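Local structure of ferritin like protein (Caulobacter vibrioides, 3HL1) at residues P3-L8 with M155-G160; V32-K37 with D303-W308; P132-D137 with Y148-V153; E264-L269 with L310-R315. The protein is of unknown function but belongs to the ferritin-like family of helical proteins and is probably a metal-binding protein. All blocks are in the same frame, centred on the assembly; numbering follows the deposited sequence.

How the contacts relate
From the N terminus, residues 3-8 lead into helix 8-35 and lie against the end of helix 144-157 in contact 1, closing a loop of 146 residues. Within that loop falls contact 3, a short closure in which 132-137 folds back on helix 144-157; Trp6 NE1 to Leu134 O, 2.8 Å, joins the two. Contact 2 takes the far end of helix 8-35 to helix 292-309, and its segments alternate along the chain with those of contact 1. Contact 4 packs the tail 310-315 on helix 261-283 and crosses contact 2, which it touches. The centres of contacts 1 and 2 are about 43 Å apart, on opposite sides of the chain's centre.

Contact 1. Residues P3-L8 with M155-G160; sequences PPVWTL and MEQLRG
The extended segment 3-8 runs past the C-terminal end of helix 144-157, with the CA atoms of Trp6 and Gln157 6.9 Å apart and Leu158 the first residue beyond the helix to leave helical angles. Gln157 makes the polar half of the contact. Its chain is extended beyond CG (chi2 -179°) and brings the amide to the backbone, where both ends are used: NE2 donates to Pro4 O at 2.7 Å and OE1 accepts from Trp6 N, also at 2.7 Å. The first bond is nearly straight (169°), with Pro4 O in the plane of the amide; the second reaches OE1 in its carbonyl plane. Two bonds of opposite polarity fix the rotation of the amide, which stands almost perpendicular to the Trp6 indole. Leu158 supplies the apolar half through CD1, which lies 3.6 Å from Thr7 O and 4.1 Å from Trp6 CB, with Leu8 CD1 beyond. The indole lies over helix 144-157 at Ala150 and Val153, NE1 donates to Leu134 O, and Leu11 and His14 also meet it. Thr7 is the N-cap of helix 8-35, so the contact joins the start of the first helix to the end of another in a ferritin-like helical fold.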
loop_
_atom_site.group_PDB
_atom_site.type_symbol
_atom_site.label_atom_id
_atom_site.label_comp_id
_atom_site.label_asym_id
_atom_site.label_seq_id
_atom_site.Cartn_x
_atom_site.Cartn_y
_atom_site.Cartn_z
ATOM N N PRO A 3 11.480 20.966 -18.554
ATOM C CA PRO A 3 11.322 19.968 -17.472
ATOM C C PRO A 3 11.015 20.631 -16.120
ATOM O O PRO A 3 11.816 21.453 -15.655
ATOM C CB PRO A 3 12.687 19.241 -17.439
ATOM C CG PRO A 3 13.405 19.663 -18.739
ATOM C CD PRO A 3 12.858 21.023 -19.079
ATOM N N PRO A 4 9.871 20.287 -15.488
ATOM C CA PRO A 4 9.486 20.958 -14.215
ATOM C C PRO A 4 10.518 20.771 -13.074
ATOM O O PRO A 4 10.883 19.638 -12.815
ATOM C CB PRO A 4 8.150 20.276 -13.852
ATOM C CG PRO A 4 7.646 19.690 -15.162
ATOM C CD PRO A 4 8.881 19.267 -15.892
ATOM N N VAL A 5 10.968 21.857 -12.422
ATOM C CA VAL A 5 12.046 21.786 -11.418
ATOM C C VAL A 5 11.509 21.374 -10.024
ATOM O O VAL A 5 10.547 21.963 -9.520
ATOM C CB VAL A 5 12.822 23.108 -11.257
ATOM C CG1 VAL A 5 14.079 22.850 -10.448
ATOM C CG2 VAL A 5 13.187 23.722 -12.619
ATOM N N TRP A 6 12.108 20.336 -9.448
ATOM C CA TRP A 6 11.690 19.788 -8.162
ATOM C C TRP A 6 12.562 20.326 -7.065
ATOM O O TRP A 6 13.766 20.392 -7.229
ATOM C CB TRP A 6 11.814 18.250 -8.164
ATOM C CG TRP A 6 10.630 17.607 -8.773
ATOM C CD1 TRP A 6 10.184 17.795 -10.057
ATOM C CD2 TRP A 6 9.687 16.720 -8.140
ATOM N NE1 TRP A 6 9.033 17.076 -10.267
ATOM C CE2 TRP A 6 8.715 16.380 -9.124
ATOM C CE3 TRP A 6 9.579 16.166 -6.847
ATOM C CZ2 TRP A 6 7.634 15.539 -8.854
ATOM C CZ3 TRP A 6 8.530 15.332 -6.576
ATOM C CH2 TRP A 6 7.561 15.003 -7.582
ATOM N N THR A 7 11.962 20.664 -5.941
ATOM C CA THR A 7 12.689 20.997 -4.739
ATOM C C THR A 7 12.791 19.756 -3.824
ATOM O O THR A 7 11.974 18.846 -3.892
ATOM C CB THR A 7 12.055 22.192 -3.965
ATOM O OG1 THR A 7 10.822 21.825 -3.357
ATOM C CG2 THR A 7 11.843 23.423 -4.866
ATOM N N LEU A 8 13.818 19.741 -2.996
ATOM C CA LEU A 8 14.035 18.662 -2.051
ATOM C C LEU A 8 12.855 18.469 -1.075
ATOM O O LEU A 8 12.404 17.344 -0.881
ATOM C CB LEU A 8 15.394 18.789 -1.336
ATOM C CG LEU A 8 15.845 17.514 -0.573
ATOM C CD1 LEU A 8 15.941 16.261 -1.500
ATOM C CD2 LEU A 8 17.139 17.747 0.210
HETATM N N MSE A 155 13.433 12.447 -8.392
HETATM C CA MSE A 155 14.554 11.598 -8.028
HETATM C C MSE A 155 15.765 11.829 -8.946
HETATM O O MSE A 155 16.909 11.892 -8.494
HETATM C CB MSE A 155 14.127 10.125 -8.104
HETATM C CG MSE A 155 13.316 9.674 -6.921
HETATM SE SE MSE A 155 12.526 7.898 -7.246
HETATM C CE MSE A 155 14.134 6.826 -7.408
ATOM N N GLU A 156 15.508 11.961 -10.229
ATOM C CA GLU A 156 16.581 12.224 -11.162
ATOM C C GLU A 156 17.210 13.580 -10.964
ATOM O O GLU A 156 18.426 13.721 -10.955
ATOM C CB GLU A 156 16.067 12.143 -12.588
ATOM C CG GLU A 156 17.177 11.886 -13.579
ATOM C CD GLU A 156 17.265 12.914 -14.611
ATOM O OE1 GLU A 156 17.535 14.074 -14.227
ATOM O OE2 GLU A 156 17.088 12.559 -15.803
ATOM N N GLN A 157 16.384 14.604 -10.837
ATOM C CA GLN A 157 16.876 15.955 -10.680
ATOM C C GLN A 157 17.658 16.128 -9.421
ATOM O O GLN A 157 18.631 16.899 -9.400
ATOM C CB GLN A 157 15.727 16.958 -10.651
ATOM C CG GLN A 157 14.974 17.066 -11.990
ATOM C CD GLN A 157 13.841 18.074 -11.962
ATOM O OE1 GLN A 157 13.752 18.897 -11.061
ATOM N NE2 GLN A 157 12.985 18.029 -12.967
ATOM N N LEU A 158 17.239 15.420 -8.361
ATOM C CA LEU A 158 17.862 15.548 -7.060
ATOM C C LEU A 158 18.803 14.388 -6.673
ATOM O O LEU A 158 19.118 14.207 -5.499
ATOM C CB LEU A 158 16.749 15.739 -6.007
ATOM C CG LEU A 158 15.950 17.051 -6.153
ATOM C CD1 LEU A 158 14.607 16.996 -5.496
ATOM C CD2 LEU A 158 16.708 18.296 -5.681
ATOM N N ARG A 159 19.271 13.636 -7.662
ATOM C CA ARG A 159 20.181 12.508 -7.446
ATOM C C ARG A 159 21.527 12.829 -6.756
ATOM O O ARG A 159 22.145 11.945 -6.165
ATOM C CB ARG A 159 20.454 11.805 -8.748
ATOM C CG ARG A 159 21.242 12.658 -9.780
ATOM C CD ARG A 159 21.155 11.964 -11.133
ATOM N NE ARG A 159 21.971 12.627 -12.128
ATOM C CZ ARG A 159 21.599 13.663 -12.873
ATOM N NH1 ARG A 159 20.401 14.210 -12.793
ATOM N NH2 ARG A 159 22.461 14.167 -13.738
ATOM N N GLY A 160 21.937 14.095 -6.769
ATOM C CA GLY A 160 23.082 14.513 -5.994
ATOM C C GLY A 160 22.980 14.290 -4.518
ATOM O O GLY A 160 23.997 14.217 -3.836
#

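Contact 2. Residues V32-K37 with D303-W308; sequences VLYSIK and DILSCW
Tyr34, on the last turn of helix 8-35, is the largest bump here, and it sits against Ile304, Leu305 and Trp308 of helix 292-309. With CG anti to the carbonyl carbon (chi1 -76°), its ring crosses the side chains of Ile304 and Leu305 at about a right angle. Both come obliquely from the same side of the ring plane, Ile304 CG2 at 3.8 Å from Tyr34 CD2 and Leu305 CB at 4.0 Å from Tyr34 CD1, while Leu33 CD2 of the ring's own helix covers the opposite face. The backbones come close, Tyr34 CA to Leu305 CA being 5.3 Å. This is helix-to-helix packing in a ferritin-like, all-helical fold, between helices from the two ends of the chain. The indole of Trp308 fits a hollow walled by the Tyr34-Ser35 backbone, its CD1 4.0 Å from Tyr34 CB. Ser35 CB lies over one indole face, a CH-pi contact 3.9 Å from the centroid of the five-membered ring and 27° off its normal. Trp308 NE1 reaches past Ser35 to donate to Thr31 O, which holds the indole under the last turn. Ser35 OG bonds back to Val32 O at 2.7 Å and also pairs with Leu110 N.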
loop_
_atom_site.group_PDB
_atom_site.type_symbol
_atom_site.label_atom_id
_atom_site.label_comp_id
_atom_site.label_asym_id
_atom_site.label_seq_id
_atom_site.Cartn_x
_atom_site.Cartn_y
_atom_site.Cartn_z
ATOM N N VAL A 32 -10.146 -7.477 3.638
ATOM C CA VAL A 32 -10.768 -8.384 2.621
ATOM C C VAL A 32 -10.255 -9.795 2.759
ATOM O O VAL A 32 -11.046 -10.726 2.792
ATOM C CB VAL A 32 -10.540 -7.862 1.180
ATOM C CG1 VAL A 32 -11.017 -8.870 0.100
ATOM C CG2 VAL A 32 -11.193 -6.478 1.079
ATOM N N LEU A 33 -8.941 -9.962 2.826
ATOM C CA LEU A 33 -8.338 -11.291 2.931
ATOM C C LEU A 33 -8.950 -12.130 4.031
ATOM O O LEU A 33 -9.436 -13.216 3.814
ATOM C CB LEU A 33 -6.826 -11.179 3.201
ATOM C CG LEU A 33 -5.995 -12.432 3.273
ATOM C CD1 LEU A 33 -6.102 -13.248 1.901
ATOM C CD2 LEU A 33 -4.533 -12.135 3.735
ATOM N N TYR A 34 -8.904 -11.621 5.240
ATOM C CA TYR A 34 -9.319 -12.420 6.396
ATOM C C TYR A 34 -10.818 -12.604 6.498
ATOM O O TYR A 34 -11.267 -13.511 7.211
ATOM C CB TYR A 34 -8.724 -11.851 7.694
ATOM C CG TYR A 34 -7.269 -12.196 7.844
ATOM C CD1 TYR A 34 -6.871 -13.503 8.071
ATOM C CD2 TYR A 34 -6.273 -11.232 7.655
ATOM C CE1 TYR A 34 -5.534 -13.845 8.170
ATOM C CE2 TYR A 34 -4.932 -11.572 7.740
ATOM C CZ TYR A 34 -4.573 -12.873 8.017
ATOM O OH TYR A 34 -3.261 -13.216 8.123
ATOM N N SER A 35 -11.579 -11.834 5.714
ATOM C CA SER A 35 -13.029 -12.078 5.581
ATOM C C SER A 35 -13.373 -13.391 4.899
ATOM O O SER A 35 -14.458 -13.902 5.123
ATOM C CB SER A 35 -13.783 -10.969 4.851
ATOM O OG SER A 35 -13.620 -11.091 3.437
ATOM N N ILE A 36 -12.457 -13.927 4.097
ATOM C CA ILE A 36 -12.683 -15.105 3.333
ATOM C C ILE A 36 -12.521 -16.290 4.263
ATOM O O ILE A 36 -11.454 -16.514 4.801
ATOM C CB ILE A 36 -11.727 -15.253 2.154
ATOM C CG1 ILE A 36 -11.846 -13.996 1.270
ATOM C CG2 ILE A 36 -12.084 -16.514 1.352
ATOM C CD1 ILE A 36 -10.717 -13.825 0.191
ATOM N N LYS A 37 -13.594 -17.048 4.435
ATOM C CA LYS A 37 -13.598 -18.117 5.428
ATOM C C LYS A 37 -12.591 -19.217 5.117
ATOM O O LYS A 37 -11.896 -19.717 6.016
ATOM C CB LYS A 37 -15.009 -18.709 5.569
ATOM C CG LYS A 37 -16.039 -17.796 6.150
ATOM C CD LYS A 37 -17.389 -18.541 6.360
ATOM C CE LYS A 37 -18.479 -17.635 6.909
ATOM N NZ LYS A 37 -19.744 -18.413 7.217
ATOM N N ASP A 303 -5.287 -11.094 14.928
ATOM C CA ASP A 303 -6.195 -10.049 15.396
ATOM C C ASP A 303 -7.321 -9.678 14.411
ATOM O O ASP A 303 -8.482 -9.442 14.801
ATOM C CB ASP A 303 -5.436 -8.725 15.624
ATOM C CG ASP A 303 -4.480 -8.764 16.769
ATOM O OD1 ASP A 303 -4.522 -9.680 17.587
ATOM O OD2 ASP A 303 -3.597 -7.880 16.804
ATOM N N ILE A 304 -6.964 -9.578 13.136
ATOM C CA ILE A 304 -7.917 -9.241 12.067
ATOM C C ILE A 304 -8.923 -10.375 11.886
ATOM O O ILE A 304 -10.142 -10.175 11.777
ATOM C CB ILE A 304 -7.165 -8.938 10.731
ATOM C CG1 ILE A 304 -6.214 -7.781 10.944
ATOM C CG2 ILE A 304 -8.154 -8.637 9.614
ATOM C CD1 ILE A 304 -5.132 -7.594 9.817
ATOM N N LEU A 305 -8.424 -11.594 11.834
ATOM C CA LEU A 305 -9.322 -12.759 11.717
ATOM C C LEU A 305 -10.268 -12.848 12.906
ATOM O O LEU A 305 -11.445 -13.176 12.782
ATOM C CB LEU A 305 -8.528 -14.046 11.624
ATOM C CG LEU A 305 -9.296 -15.359 11.533
ATOM C CD1 LEU A 305 -10.258 -15.351 10.367
ATOM C CD2 LEU A 305 -8.299 -16.487 11.393
ATOM N N SER A 306 -9.752 -12.534 14.072
ATOM C CA SER A 306 -10.554 -12.669 15.270
ATOM C C SER A 306 -11.722 -11.669 15.267
ATOM O O SER A 306 -12.843 -12.034 15.634
ATOM C CB SER A 306 -9.681 -12.574 16.519
ATOM O OG SER A 306 -10.518 -12.294 17.610
ATOM N N CYS A 307 -11.519 -10.457 14.754
ATOM C CA CYS A 307 -12.620 -9.510 14.545
ATOM C C CYS A 307 -13.723 -10.098 13.700
ATOM O O CYS A 307 -14.882 -10.127 14.105
ATOM C CB CYS A 307 -12.138 -8.209 13.901
ATOM S SG CYS A 307 -11.115 -7.163 14.964
ATOM N N TRP A 308 -13.370 -10.602 12.516
ATOM C CA TRP A 308 -14.342 -11.206 11.633
ATOM C C TRP A 308 -15.094 -12.381 12.243
ATOM O O TRP A 308 -16.334 -12.475 12.118
ATOM C CB TRP A 308 -13.660 -11.673 10.343
ATOM C CG TRP A 308 -13.434 -10.598 9.348
ATOM C CD1 TRP A 308 -12.254 -10.282 8.784
ATOM C CD2 TRP A 308 -14.415 -9.777 8.738
ATOM N NE1 TRP A 308 -12.428 -9.305 7.824
ATOM C CE2 TRP A 308 -13.747 -8.958 7.799
ATOM C CE3 TRP A 308 -15.793 -9.624 8.895
ATOM C CZ2 TRP A 308 -14.406 -8.019 7.033
ATOM C CZ3 TRP A 308 -16.464 -8.690 8.106
ATOM C CH2 TRP A 308 -15.776 -7.899 7.195
#

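Contact 3. Residues P132-D137 with Y148-V153; sequences PDLADD and YDALRV
Leu134 carries the largest share of this contact, in a connecting loop of the ferritin-like helical fold that lies back against helix 144-157, the helix it leads into. The backbones are close at this point, with Leu134 CA and Ala150 CA 4.8 Å apart. The leucine side chain leaves with CG anti to the carbonyl carbon (chi1 -56°) and then runs extended, so that its methyls lie along the helix surface. CD2 settles 3.8 Å from Ala150 CA, where the small alanine allows the close approach, and 3.9 Å from Val153 CG2. That valine methyl also touches Leu134 CD1 at 4.0 Å, and the two branched side chains cross at about a right angle. One turn back, Asp149 meets the ring of Pro132 obliquely: OD2 touches CG at 3.3 Å. Its other oxygen, OD1, is paired with Arg152 NH1 at 3.0 Å; Glu125 brings a second carboxylate close to OD2, which would probably raise the proton affinity of the pair. Arg152 is also bridged to Asp200. Beyond Pro132, the loop is shaped by an Asx turn, in which Asp133 OD1 accepts from Ala135 N at 3.2 Å, the N-H arriving from above the carboxylate plane.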
loop_
_atom_site.group_PDB
_atom_site.type_symbol
_atom_site.label_atom_id
_atom_site.label_comp_id
_atom_site.label_asym_id
_atom_site.label_seq_id
_atom_site.Cartn_x
_atom_site.Cartn_y
_atom_site.Cartn_z
ATOM N N PRO A 132 1.409 12.315 -17.653
ATOM C CA PRO A 132 1.738 12.449 -16.237
ATOM C C PRO A 132 1.991 13.892 -15.896
ATOM O O PRO A 132 2.656 14.597 -16.682
ATOM C CB PRO A 132 3.023 11.634 -16.091
ATOM C CG PRO A 132 2.967 10.653 -17.229
ATOM C CD PRO A 132 2.321 11.368 -18.333
ATOM N N ASP A 133 1.419 14.346 -14.789
ATOM C CA ASP A 133 1.620 15.711 -14.335
ATOM C C ASP A 133 2.871 15.680 -13.471
ATOM O O ASP A 133 2.875 15.102 -12.361
ATOM C CB ASP A 133 0.442 16.213 -13.550
ATOM C CG ASP A 133 0.545 17.681 -13.262
ATOM O OD1 ASP A 133 1.670 18.249 -13.355
ATOM O OD2 ASP A 133 -0.497 18.247 -12.914
ATOM N N LEU A 134 3.939 16.274 -14.001
ATOM C CA LEU A 134 5.268 16.160 -13.402
ATOM C C LEU A 134 5.632 17.322 -12.476
ATOM O O LEU A 134 6.781 17.368 -11.973
ATOM C CB LEU A 134 6.345 15.999 -14.508
ATOM C CG LEU A 134 6.122 14.817 -15.475
ATOM C CD1 LEU A 134 7.191 14.795 -16.558
ATOM C CD2 LEU A 134 6.082 13.494 -14.708
ATOM N N ALA A 135 4.711 18.248 -12.250
ATOM C CA ALA A 135 4.960 19.406 -11.398
ATOM C C ALA A 135 5.126 18.942 -9.896
ATOM O O ALA A 135 4.433 18.029 -9.437
ATOM C CB ALA A 135 3.825 20.399 -11.546
ATOM N N ASP A 136 6.076 19.535 -9.166
ATOM C CA ASP A 136 6.362 19.058 -7.806
ATOM C C ASP A 136 5.305 19.473 -6.775
ATOM O O ASP A 136 5.354 19.008 -5.628
ATOM C CB ASP A 136 7.792 19.445 -7.359
ATOM C CG ASP A 136 7.954 20.929 -6.975
ATOM O OD1 ASP A 136 7.042 21.769 -7.144
ATOM O OD2 ASP A 136 9.058 21.247 -6.502
ATOM N N ASP A 137 4.332 20.284 -7.186
ATOM C CA ASP A 137 3.219 20.669 -6.299
ATOM C C ASP A 137 1.934 19.868 -6.484
ATOM O O ASP A 137 0.945 20.140 -5.819
ATOM C CB ASP A 137 2.937 22.179 -6.362
ATOM C CG ASP A 137 2.607 22.693 -7.772
ATOM O OD1 ASP A 137 2.511 21.909 -8.746
ATOM O OD2 ASP A 137 2.459 23.934 -7.895
ATOM N N TYR A 148 4.313 7.346 -9.423
ATOM C CA TYR A 148 5.702 6.920 -9.565
ATOM C C TYR A 148 6.452 7.524 -10.736
ATOM O O TYR A 148 7.658 7.736 -10.615
ATOM C CB TYR A 148 5.863 5.400 -9.498
ATOM C CG TYR A 148 5.675 4.893 -8.089
ATOM C CD1 TYR A 148 6.608 5.199 -7.087
ATOM C CD2 TYR A 148 4.567 4.152 -7.721
ATOM C CE1 TYR A 148 6.430 4.756 -5.782
ATOM C CE2 TYR A 148 4.399 3.691 -6.404
ATOM C CZ TYR A 148 5.341 4.017 -5.447
ATOM O OH TYR A 148 5.184 3.612 -4.165
ATOM N N ASP A 149 5.772 7.800 -11.857
ATOM C CA ASP A 149 6.375 8.573 -12.922
ATOM C C ASP A 149 6.906 9.948 -12.495
ATOM O O ASP A 149 8.015 10.360 -12.905
ATOM C CB ASP A 149 5.332 8.857 -14.000
ATOM C CG ASP A 149 5.169 7.742 -14.987
ATOM O OD1 ASP A 149 5.886 6.726 -14.939
ATOM O OD2 ASP A 149 4.299 7.928 -15.849
ATOM N N ALA A 150 6.060 10.699 -11.783
ATOM C CA ALA A 150 6.436 12.008 -11.210
ATOM C C ALA A 150 7.601 11.826 -10.247
ATOM O O ALA A 150 8.593 12.565 -10.280
ATOM C CB ALA A 150 5.258 12.628 -10.499
ATOM N N LEU A 151 7.498 10.842 -9.367
ATOM C CA LEU A 151 8.589 10.597 -8.420
ATOM C C LEU A 151 9.958 10.364 -9.110
ATOM O O LEU A 151 10.954 10.922 -8.727
ATOM C CB LEU A 151 8.231 9.421 -7.533
ATOM C CG LEU A 151 9.044 9.361 -6.245
ATOM C CD1 LEU A 151 8.581 10.412 -5.237
ATOM C CD2 LEU A 151 8.978 7.920 -5.645
ATOM N N ARG A 152 9.993 9.570 -10.171
ATOM C CA ARG A 152 11.244 9.398 -10.961
ATOM C C ARG A 152 11.868 10.721 -11.471
ATOM O O ARG A 152 13.084 10.877 -11.484
ATOM C CB ARG A 152 11.000 8.526 -12.193
ATOM C CG ARG A 152 10.703 7.103 -11.910
ATOM C CD ARG A 152 10.577 6.357 -13.261
ATOM N NE ARG A 152 10.235 4.957 -13.048
ATOM C CZ ARG A 152 9.016 4.446 -13.181
ATOM N NH1 ARG A 152 7.975 5.208 -13.482
ATOM N NH2 ARG A 152 8.824 3.155 -12.966
ATOM N N VAL A 153 11.044 11.687 -11.820
ATOM C CA VAL A 153 11.535 12.996 -12.268
ATOM C C VAL A 153 12.220 13.757 -11.147
ATOM O O VAL A 153 13.356 14.239 -11.324
ATOM C CB VAL A 153 10.405 13.846 -12.951
ATOM C CG1 VAL A 153 10.871 15.288 -13.284
ATOM C CG2 VAL A 153 9.943 13.140 -14.211
#

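Contact 4. Residues E264-L269 with L310-R315; sequences EAQARL and LGAVPR
Gln266 NE2 donates to Val313 O at 2.8 Å, the polar link between helix 261-283 and the chain that follows helix 292-309. The N-H points well at its target (160°), and the donor lies in the carbonyl plane while the oxygen lies in that of the amide. CG is anti to the carbonyl carbon (chi1 -69°) and the chain is extended beyond it, which carries the amide to the tail. Ala312 CB sits 3.9 Å from NE2, and Arg315 crosses the glutamine at about a right angle, its CD 3.8 Å from OE1. On the next turn Leu269 CD2 lies 3.3 Å from Arg315 O, a buried carbonyl with no polar partner in the model, and 3.9 Å from Pro314 CB. Towards the N-terminus, Ala265 CB meets Leu310 CD1 at 3.7 Å. Further out, Thr254 O takes a second bond from Gln266 NE2, and Val253 bonds to the backbone of Gly311 and Val313. Gly311, at positive phi, closes helix 292-309 with a Schellman motif and turns the chain past helix 261-283. Pro314 packs on Ile304 and Trp308 of helix 292-309 as well as on Leu269, so the tail lies against two consecutive helices of this ferritin-like protein.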
loop_
_atom_site.group_PDB
_atom_site.type_symbol
_atom_site.label_atom_id
_atom_site.label_comp_id
_atom_site.label_asym_id
_atom_site.label_seq_id
_atom_site.Cartn_x
_atom_site.Cartn_y
_atom_site.Cartn_z
ATOM N N GLU A 264 -13.995 -5.401 21.729
ATOM C CA GLU A 264 -12.720 -5.678 22.353
ATOM C C GLU A 264 -11.729 -6.281 21.396
ATOM O O GLU A 264 -10.543 -5.976 21.487
ATOM C CB GLU A 264 -12.903 -6.573 23.574
ATOM C CG GLU A 264 -13.693 -5.879 24.680
ATOM C CD GLU A 264 -13.879 -6.694 25.909
ATOM O OE1 GLU A 264 -13.355 -7.812 25.965
ATOM O OE2 GLU A 264 -14.615 -6.233 26.820
ATOM N N ALA A 265 -12.201 -7.054 20.420
ATOM C CA ALA A 265 -11.362 -7.548 19.322
ATOM C C ALA A 265 -10.841 -6.384 18.470
ATOM O O ALA A 265 -9.640 -6.328 18.124
ATOM C CB ALA A 265 -12.146 -8.610 18.454
ATOM N N GLN A 266 -11.722 -5.454 18.119
ATOM C CA GLN A 266 -11.299 -4.237 17.474
ATOM C C GLN A 266 -10.268 -3.488 18.288
ATOM O O GLN A 266 -9.314 -2.972 17.737
ATOM C CB GLN A 266 -12.499 -3.332 17.158
ATOM C CG GLN A 266 -13.398 -3.863 16.089
ATOM C CD GLN A 266 -14.640 -2.999 15.855
ATOM O OE1 GLN A 266 -15.113 -2.288 16.751
ATOM N NE2 GLN A 266 -15.130 -3.009 14.623
ATOM N N ALA A 267 -10.503 -3.341 19.593
ATOM C CA ALA A 267 -9.594 -2.563 20.406
ATOM C C ALA A 267 -8.215 -3.189 20.403
ATOM O O ALA A 267 -7.219 -2.477 20.373
ATOM C CB ALA A 267 -10.085 -2.411 21.807
ATOM N N ARG A 268 -8.167 -4.522 20.472
ATOM C CA ARG A 268 -6.885 -5.223 20.430
ATOM C C ARG A 268 -6.142 -4.985 19.100
ATOM O O ARG A 268 -4.924 -4.747 19.077
ATOM C CB ARG A 268 -7.096 -6.681 20.732
ATOM C CG ARG A 268 -5.969 -7.513 20.328
ATOM C CD ARG A 268 -6.177 -8.941 20.651
ATOM N NE ARG A 268 -4.869 -9.531 20.468
ATOM C CZ ARG A 268 -4.024 -9.866 21.433
ATOM N NH1 ARG A 268 -4.363 -9.773 22.731
ATOM N NH2 ARG A 268 -2.832 -10.353 21.074
ATOM N N LEU A 269 -6.871 -5.012 18.003
ATOM C CA LEU A 269 -6.305 -4.722 16.714
ATOM C C LEU A 269 -5.770 -3.295 16.597
ATOM O O LEU A 269 -4.692 -3.104 16.105
ATOM C CB LEU A 269 -7.319 -5.010 15.593
ATOM C CG LEU A 269 -6.966 -4.623 14.133
ATOM C CD1 LEU A 269 -5.582 -5.286 13.785
ATOM C CD2 LEU A 269 -8.066 -5.084 13.218
ATOM N N LEU A 310 -15.744 -12.833 15.283
ATOM C CA LEU A 310 -16.665 -12.276 16.275
ATOM C C LEU A 310 -17.756 -11.385 15.706
ATOM O O LEU A 310 -18.542 -10.831 16.459
ATOM C CB LEU A 310 -15.904 -11.564 17.404
ATOM C CG LEU A 310 -15.043 -12.499 18.244
ATOM C CD1 LEU A 310 -13.960 -11.816 19.034
ATOM C CD2 LEU A 310 -15.901 -13.428 19.145
ATOM N N GLY A 311 -17.839 -11.246 14.390
ATOM C CA GLY A 311 -18.868 -10.400 13.782
ATOM C C GLY A 311 -18.580 -8.901 13.840
ATOM O O GLY A 311 -19.487 -8.111 13.764
ATOM N N ALA A 312 -17.303 -8.520 13.934
ATOM C CA ALA A 312 -16.881 -7.131 13.910
ATOM C C ALA A 312 -15.978 -6.929 12.679
ATOM O O ALA A 312 -15.001 -7.643 12.490
ATOM C CB ALA A 312 -16.091 -6.784 15.155
ATOM N N VAL A 313 -16.279 -5.922 11.878
ATOM C CA VAL A 313 -15.390 -5.562 10.788
ATOM C C VAL A 313 -14.100 -5.036 11.418
ATOM O O VAL A 313 -14.135 -4.170 12.305
ATOM C CB VAL A 313 -15.988 -4.467 9.872
ATOM C CG1 VAL A 313 -15.013 -4.183 8.706
ATOM C CG2 VAL A 313 -17.401 -4.892 9.365
ATOM N N PRO A 314 -12.935 -5.530 10.957
ATOM C CA PRO A 314 -11.708 -4.934 11.378
ATOM C C PRO A 314 -11.660 -3.416 11.363
ATOM O O PRO A 314 -12.185 -2.782 10.451
ATOM C CB PRO A 314 -10.692 -5.555 10.431
ATOM C CG PRO A 314 -11.220 -6.932 10.211
ATOM C CD PRO A 314 -12.717 -6.691 10.076
ATOM N N ARG A 315 -11.043 -2.853 12.392
ATOM C CA ARG A 315 -10.849 -1.414 12.581
ATOM C C ARG A 315 -9.370 -1.161 12.937
ATOM O O ARG A 315 -8.810 -1.931 13.678
ATOM C CB ARG A 315 -11.703 -1.014 13.771
ATOM C CG ARG A 315 -12.483 0.180 13.581
ATOM C CD ARG A 315 -13.321 0.428 14.808
ATOM N NE ARG A 315 -12.645 1.330 15.746
ATOM C CZ ARG A 315 -12.865 2.644 15.870
ATOM N NH1 ARG A 315 -13.775 3.272 15.117
ATOM N NH2 ARG A 315 -12.177 3.342 16.775
#